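PDB 6S9V: sucrose 6(F)-phosphate phosphorylase from Thermoanaerobacterium thermosaccharolyticum DSM 571, which belongs to the alpha-amylase-like phosphorylases, enzymes built on a closed eight-stranded parallel beta/alpha barrel with a separate antiparallel sheet near the C-terminus. Local coordinates for residues 443-455 and 465-477. Numbering follows the deposited sequence.
Sequences FRNEYEAFNGEFF and RLTWKKDDKRCSL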
loop_
_atom_site.group_PDB
_atom_site.type_symbol
_atom_site.label_atom_id
_atom_site.label_comp_id
_atom_site.label_asym_id
_atom_site.label_seq_id
_atom_site.Cartn_x
_atom_site.Cartn_y
_atom_site.Cartn_z
ATOM N N PHE A 443 7.658 -18.070 -12.664
ATOM C CA PHE A 443 6.585 -18.725 -13.400
ATOM C C PHE A 443 5.438 -17.756 -13.671
ATOM O O PHE A 443 4.914 -17.695 -14.792
ATOM C CB PHE A 443 6.059 -19.947 -12.652
ATOM C CG PHE A 443 5.005 -20.701 -13.423
ATOM C CD1 PHE A 443 5.368 -21.605 -14.408
ATOM C CD2 PHE A 443 3.659 -20.475 -13.186
ATOM C CE1 PHE A 443 4.399 -22.290 -15.147
ATOM C CE2 PHE A 443 2.687 -21.165 -13.908
ATOM C CZ PHE A 443 3.062 -22.072 -14.885
ATOM N N ARG A 444 5.050 -16.974 -12.658
ATOM C CA ARG A 444 3.976 -15.995 -12.824
ATOM C C ARG A 444 4.348 -14.899 -13.823
ATOM O O ARG A 444 3.459 -14.316 -14.465
ATOM C CB ARG A 444 3.623 -15.405 -11.456
ATOM C CG ARG A 444 2.596 -14.299 -11.464
ATOM C CD ARG A 444 1.276 -14.712 -12.090
ATOM N NE ARG A 444 0.301 -13.629 -11.970
ATOM C CZ ARG A 444 0.336 -12.510 -12.691
ATOM N NH1 ARG A 444 1.290 -12.334 -13.591
ATOM N NH2 ARG A 444 -0.578 -11.565 -12.508
ATOM N N ASN A 445 5.640 -14.590 -13.961
ATOM C CA ASN A 445 6.072 -13.598 -14.940
ATOM C C ASN A 445 6.233 -14.176 -16.336
ATOM O O ASN A 445 6.113 -13.440 -17.322
ATOM C CB ASN A 445 7.405 -12.970 -14.535
ATOM C CG ASN A 445 7.275 -12.074 -13.334
ATOM O OD1 ASN A 445 6.174 -11.632 -12.996
ATOM N ND2 ASN A 445 8.403 -11.794 -12.674
ATOM N N GLU A 446 6.537 -15.468 -16.447
ATOM C CA GLU A 446 6.910 -16.049 -17.728
ATOM C C GLU A 446 5.755 -16.747 -18.427
ATOM O O GLU A 446 5.671 -16.706 -19.659
ATOM C CB GLU A 446 8.045 -17.072 -17.555
ATOM C CG GLU A 446 9.391 -16.507 -17.112
ATOM C CD GLU A 446 10.369 -17.601 -16.682
ATOM O OE1 GLU A 446 9.944 -18.769 -16.587
ATOM O OE2 GLU A 446 11.563 -17.299 -16.448
ATOM N N TYR A 447 4.854 -17.388 -17.690
ATOM C CA TYR A 447 3.864 -18.232 -18.340
ATOM C C TYR A 447 2.731 -17.387 -18.907
ATOM O O TYR A 447 2.099 -16.608 -18.190
ATOM C CB TYR A 447 3.328 -19.289 -17.384
ATOM C CG TYR A 447 2.677 -20.411 -18.161
ATOM C CD1 TYR A 447 3.438 -21.262 -18.955
ATOM C CD2 TYR A 447 1.304 -20.581 -18.149
ATOM C CE1 TYR A 447 2.843 -22.274 -19.695
ATOM C CE2 TYR A 447 0.706 -21.587 -18.877
ATOM C CZ TYR A 447 1.473 -22.426 -19.645
ATOM O OH TYR A 447 0.859 -23.411 -20.373
ATOM N N GLU A 448 2.451 -17.576 -20.192
ATOM C CA GLU A 448 1.612 -16.642 -20.933
ATOM C C GLU A 448 0.138 -16.712 -20.550
ATOM O O GLU A 448 -0.600 -15.753 -20.816
ATOM C CB GLU A 448 1.789 -16.910 -22.430
ATOM C CG GLU A 448 3.230 -16.736 -22.934
ATOM C CD GLU A 448 4.136 -17.965 -22.733
ATOM O OE1 GLU A 448 3.811 -18.864 -21.916
ATOM O OE2 GLU A 448 5.191 -18.027 -23.410
ATOM N N ALA A 449 -0.308 -17.803 -19.920
ATOM C CA ALA A 449 -1.729 -17.967 -19.631
ATOM C C ALA A 449 -2.255 -16.898 -18.680
ATOM O O ALA A 449 -3.450 -16.573 -18.713
ATOM C CB ALA A 449 -1.992 -19.358 -19.045
ATOM N N PHE A 450 -1.401 -16.358 -17.807
ATOM C CA PHE A 450 -1.864 -15.345 -16.863
ATOM C C PHE A 450 -2.341 -14.084 -17.566
ATOM O O PHE A 450 -3.023 -13.262 -16.949
ATOM C CB PHE A 450 -0.753 -14.988 -15.876
ATOM C CG PHE A 450 -0.402 -16.103 -14.945
ATOM C CD1 PHE A 450 -1.263 -16.467 -13.919
ATOM C CD2 PHE A 450 0.790 -16.791 -15.090
ATOM C CE1 PHE A 450 -0.940 -17.498 -13.056
ATOM C CE2 PHE A 450 1.119 -17.822 -14.220
ATOM C CZ PHE A 450 0.251 -18.178 -13.212
ATOM N N ASN A 451 -2.006 -13.918 -18.842
ATOM C CA ASN A 451 -2.479 -12.785 -19.615
ATOM C C ASN A 451 -3.736 -13.105 -20.408
ATOM O O ASN A 451 -4.064 -12.373 -21.347
ATOM C CB ASN A 451 -1.361 -12.294 -20.534
ATOM C CG ASN A 451 -0.204 -11.715 -19.752
ATOM O OD1 ASN A 451 -0.411 -10.943 -18.823
ATOM N ND2 ASN A 451 1.012 -12.107 -20.097
ATOM N N GLY A 452 -4.441 -14.174 -20.044
ATOM C CA GLY A 452 -5.638 -14.596 -20.738
ATOM C C GLY A 452 -6.880 -14.639 -19.874
ATOM O O GLY A 452 -7.134 -13.727 -19.079
ATOM N N GLU A 453 -7.628 -15.728 -19.982
ATOM C CA GLU A 453 -8.918 -15.862 -19.323
ATOM C C GLU A 453 -8.775 -16.623 -18.012
ATOM O O GLU A 453 -8.035 -17.603 -17.925
ATOM C CB GLU A 453 -9.910 -16.586 -20.236
ATOM C CG GLU A 453 -10.257 -15.817 -21.516
ATOM C CD GLU A 453 -11.146 -16.599 -22.476
ATOM O OE1 GLU A 453 -11.248 -17.830 -22.318
ATOM O OE2 GLU A 453 -11.741 -15.986 -23.401
ATOM N N PHE A 454 -9.505 -16.163 -16.999
ATOM C CA PHE A 454 -9.463 -16.717 -15.650
ATOM C C PHE A 454 -10.731 -17.512 -15.378
ATOM O O PHE A 454 -11.836 -17.044 -15.671
ATOM C CB PHE A 454 -9.315 -15.588 -14.630
ATOM C CG PHE A 454 -9.394 -16.030 -13.188
ATOM C CD1 PHE A 454 -8.448 -16.872 -12.649
ATOM C CD2 PHE A 454 -10.413 -15.560 -12.368
ATOM C CE1 PHE A 454 -8.520 -17.255 -11.316
ATOM C CE2 PHE A 454 -10.489 -15.935 -11.036
ATOM C CZ PHE A 454 -9.539 -16.780 -10.511
ATOM N N PHE A 455 -10.568 -18.710 -14.814
ATOM C CA PHE A 455 -11.684 -19.590 -14.483
ATOM C C PHE A 455 -11.533 -20.111 -13.056
ATOM O O PHE A 455 -10.485 -20.655 -12.697
ATOM C CB PHE A 455 -11.767 -20.759 -15.472
ATOM C CG PHE A 455 -11.968 -20.322 -16.900
ATOM C CD1 PHE A 455 -13.221 -19.963 -17.359
ATOM C CD2 PHE A 455 -10.894 -20.249 -17.769
ATOM C CE1 PHE A 455 -13.402 -19.549 -18.670
ATOM C CE2 PHE A 455 -11.067 -19.841 -19.076
ATOM C CZ PHE A 455 -12.322 -19.485 -19.524
ATOM N N ARG A 465 -8.877 -24.637 -6.745
ATOM C CA ARG A 465 -8.606 -24.958 -8.145
ATOM C C ARG A 465 -8.914 -23.732 -8.986
ATOM O O ARG A 465 -10.082 -23.362 -9.134
ATOM C CB ARG A 465 -9.422 -26.161 -8.615
ATOM C CG ARG A 465 -9.034 -27.464 -7.941
ATOM C CD ARG A 465 -9.643 -28.684 -8.650
ATOM N NE ARG A 465 -8.874 -29.089 -9.824
ATOM C CZ ARG A 465 -9.076 -30.216 -10.505
ATOM N NH1 ARG A 465 -10.028 -31.062 -10.133
ATOM N NH2 ARG A 465 -8.327 -30.501 -11.562
ATOM N N LEU A 466 -7.868 -23.109 -9.526
ATOM C CA LEU A 466 -7.975 -21.909 -10.345
ATOM C C LEU A 466 -7.179 -22.093 -11.629
ATOM O O LEU A 466 -6.066 -22.628 -11.605
ATOM C CB LEU A 466 -7.468 -20.688 -9.580
ATOM C CG LEU A 466 -8.116 -20.437 -8.215
ATOM C CD1 LEU A 466 -7.382 -19.311 -7.488
ATOM C CD2 LEU A 466 -9.609 -20.123 -8.344
ATOM N N THR A 467 -7.732 -21.617 -12.747
ATOM C CA THR A 467 -7.142 -21.856 -14.055
ATOM C C THR A 467 -7.069 -20.571 -14.866
ATOM O O THR A 467 -8.011 -19.773 -14.872
ATOM C CB THR A 467 -7.956 -22.904 -14.840
ATOM O OG1 THR A 467 -7.830 -24.192 -14.222
ATOM C CG2 THR A 467 -7.498 -22.978 -16.295
ATOM N N TRP A 468 -5.943 -20.394 -15.556
ATOM C CA TRP A 468 -5.757 -19.352 -16.560
ATOM C C TRP A 468 -5.539 -20.014 -17.915
ATOM O O TRP A 468 -4.853 -21.038 -18.016
ATOM C CB TRP A 468 -4.572 -18.443 -16.208
ATOM C CG TRP A 468 -4.847 -17.538 -15.050
ATOM C CD1 TRP A 468 -4.700 -17.833 -13.720
ATOM C CD2 TRP A 468 -5.324 -16.191 -15.113
ATOM N NE1 TRP A 468 -5.045 -16.749 -12.954
ATOM C CE2 TRP A 468 -5.435 -15.725 -13.783
ATOM C CE3 TRP A 468 -5.662 -15.330 -16.160
ATOM C CZ2 TRP A 468 -5.886 -14.447 -13.476
ATOM C CZ3 TRP A 468 -6.106 -14.050 -15.852
ATOM C CH2 TRP A 468 -6.213 -13.621 -14.525
ATOM N N LYS A 469 -6.112 -19.421 -18.962
ATOM C CA LYS A 469 -5.994 -19.970 -20.307
ATOM C C LYS A 469 -5.680 -18.868 -21.305
ATOM O O LYS A 469 -6.343 -17.825 -21.304
ATOM C CB LYS A 469 -7.299 -20.665 -20.724
ATOM C CG LYS A 469 -7.589 -21.959 -19.988
ATOM C CD LYS A 469 -8.965 -22.523 -20.330
ATOM C CE LYS A 469 -9.064 -22.976 -21.777
ATOM N NZ LYS A 469 -8.399 -24.294 -21.963
ATOM N N LYS A 470 -4.683 -19.106 -22.163
ATOM C CA LYS A 470 -4.427 -18.237 -23.308
ATOM C C LYS A 470 -3.899 -19.076 -24.462
ATOM O O LYS A 470 -2.822 -19.668 -24.359
ATOM C CB LYS A 470 -3.442 -17.111 -22.972
ATOM C CG LYS A 470 -3.152 -16.209 -24.174
ATOM C CD LYS A 470 -2.183 -15.079 -23.863
ATOM C CE LYS A 470 -1.973 -14.212 -25.110
ATOM N NZ LYS A 470 -1.141 -12.995 -24.853
ATOM N N ASP A 471 -4.643 -19.108 -25.560
ATOM C CA ASP A 471 -4.209 -19.812 -26.773
ATOM C C ASP A 471 -4.012 -21.275 -26.388
ATOM O O ASP A 471 -4.917 -21.866 -25.779
ATOM C CB ASP A 471 -2.978 -19.114 -27.342
ATOM C CG ASP A 471 -3.247 -17.676 -27.731
ATOM O OD1 ASP A 471 -4.394 -17.369 -28.116
ATOM O OD2 ASP A 471 -2.310 -16.854 -27.661
ATOM N N ASP A 472 -2.876 -21.885 -26.706
ATOM C CA ASP A 472 -2.600 -23.261 -26.327
ATOM C C ASP A 472 -1.976 -23.360 -24.945
ATOM O O ASP A 472 -1.663 -24.468 -24.498
ATOM C CB ASP A 472 -1.677 -23.916 -27.362
ATOM C CG ASP A 472 -0.374 -23.159 -27.545
ATOM O OD1 ASP A 472 -0.324 -21.956 -27.216
ATOM O OD2 ASP A 472 0.604 -23.767 -28.029
ATOM N N LYS A 473 -1.794 -22.235 -24.259
ATOM C CA LYS A 473 -1.217 -22.235 -22.926
ATOM C C LYS A 473 -2.332 -22.276 -21.888
ATOM O O LYS A 473 -3.363 -21.614 -22.035
ATOM C CB LYS A 473 -0.355 -20.989 -22.707
ATOM C CG LYS A 473 0.659 -20.697 -23.814
ATOM C CD LYS A 473 1.717 -21.778 -23.962
ATOM C CE LYS A 473 2.844 -21.307 -24.879
ATOM N NZ LYS A 473 3.811 -22.389 -25.216
ATOM N N ARG A 474 -2.113 -23.045 -20.830
ATOM C CA ARG A 474 -3.079 -23.126 -19.748
ATOM C C ARG A 474 -2.312 -23.563 -18.512
ATOM O O ARG A 474 -1.448 -24.437 -18.604
ATOM C CB ARG A 474 -4.204 -24.107 -20.073
ATOM C CG ARG A 474 -5.213 -24.296 -18.963
ATOM C CD ARG A 474 -6.213 -25.376 -19.326
ATOM N NE ARG A 474 -5.572 -26.678 -19.465
ATOM C CZ ARG A 474 -5.309 -27.486 -18.441
ATOM N NH1 ARG A 474 -5.635 -27.123 -17.208
ATOM N NH2 ARG A 474 -4.719 -28.655 -18.649
ATOM N N CYS A 475 -2.616 -22.950 -17.375
ATOM C CA CYS A 475 -2.045 -23.378 -16.103
ATOM C C CYS A 475 -3.140 -23.445 -15.052
ATOM O O CYS A 475 -3.957 -22.525 -14.937
ATOM C CB CYS A 475 -0.910 -22.449 -15.642
ATOM S SG CYS A 475 -1.282 -20.695 -15.478
ATOM N N SER A 476 -3.164 -24.548 -14.303
ATOM C CA SER A 476 -4.210 -24.831 -13.325
ATOM C C SER A 476 -3.554 -25.042 -11.968
ATOM O O SER A 476 -2.781 -25.989 -11.789
ATOM C CB SER A 476 -5.024 -26.059 -13.727
ATOM O OG SER A 476 -5.626 -25.854 -14.990
ATOM N N LEU A 477 -3.849 -24.145 -11.039
ATOM C CA LEU A 477 -3.392 -24.270 -9.664
ATOM C C LEU A 477 -4.265 -25.272 -8.930
ATOM O O LEU A 477 -5.495 -25.217 -9.014
ATOM C CB LEU A 477 -3.461 -22.908 -8.974
ATOM C CG LEU A 477 -3.225 -22.870 -7.461
ATOM C CD1 LEU A 477 -1.776 -23.227 -7.144
ATOM C CD2 LEU A 477 -3.597 -21.506 -6.885
#
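Trp468 is clasped between Phe450 and Phe454, which touch opposite faces of its indole, each with CD1, their rings tilted against it. Non-hydrogen-bonded pairing of the strands sets Phe454 CB over the six-membered ring, 3.6 Å from its centroid in a CH-pi contact; chi1 (174°) then swings the phenyl ring so that Phe454 CD1 meets Trp468 CE2 at 3.4 Å. On the other face, Phe450 CD1 approaches Trp468 CD1 at 3.7 Å, the two side chains crossing at about a right angle. The indole is further fixed by a hydrogen bond from NE1 to the carbonyl of Phe384. Cys475 extends the cluster, its SG 4.0 Å from the Phe450 ring centroid and over the face opposite Arg444 CD. Ala449 CB fills the angle between Trp468 CB and Cys475 SG. Farther out, Tyr447 OH accepts a bent bond from Arg474 N (3.0 Å, 143°) and also bonds to the carbonyl of Ile491. At the sheet margin, Glu453 and Phe455 exchange paired backbone bonds with Lys469 and Thr467. The example illustrates how a strand aromatic can be gripped from both faces by residues before and within the adjoining edge strand: the 3-10 turn after helix 432-446 packs on strands 463-470 and 473-480, while strand 453-456 borders the C-terminal antiparallel sheet that accompanies the barrel in alpha-amylase-family enzymes.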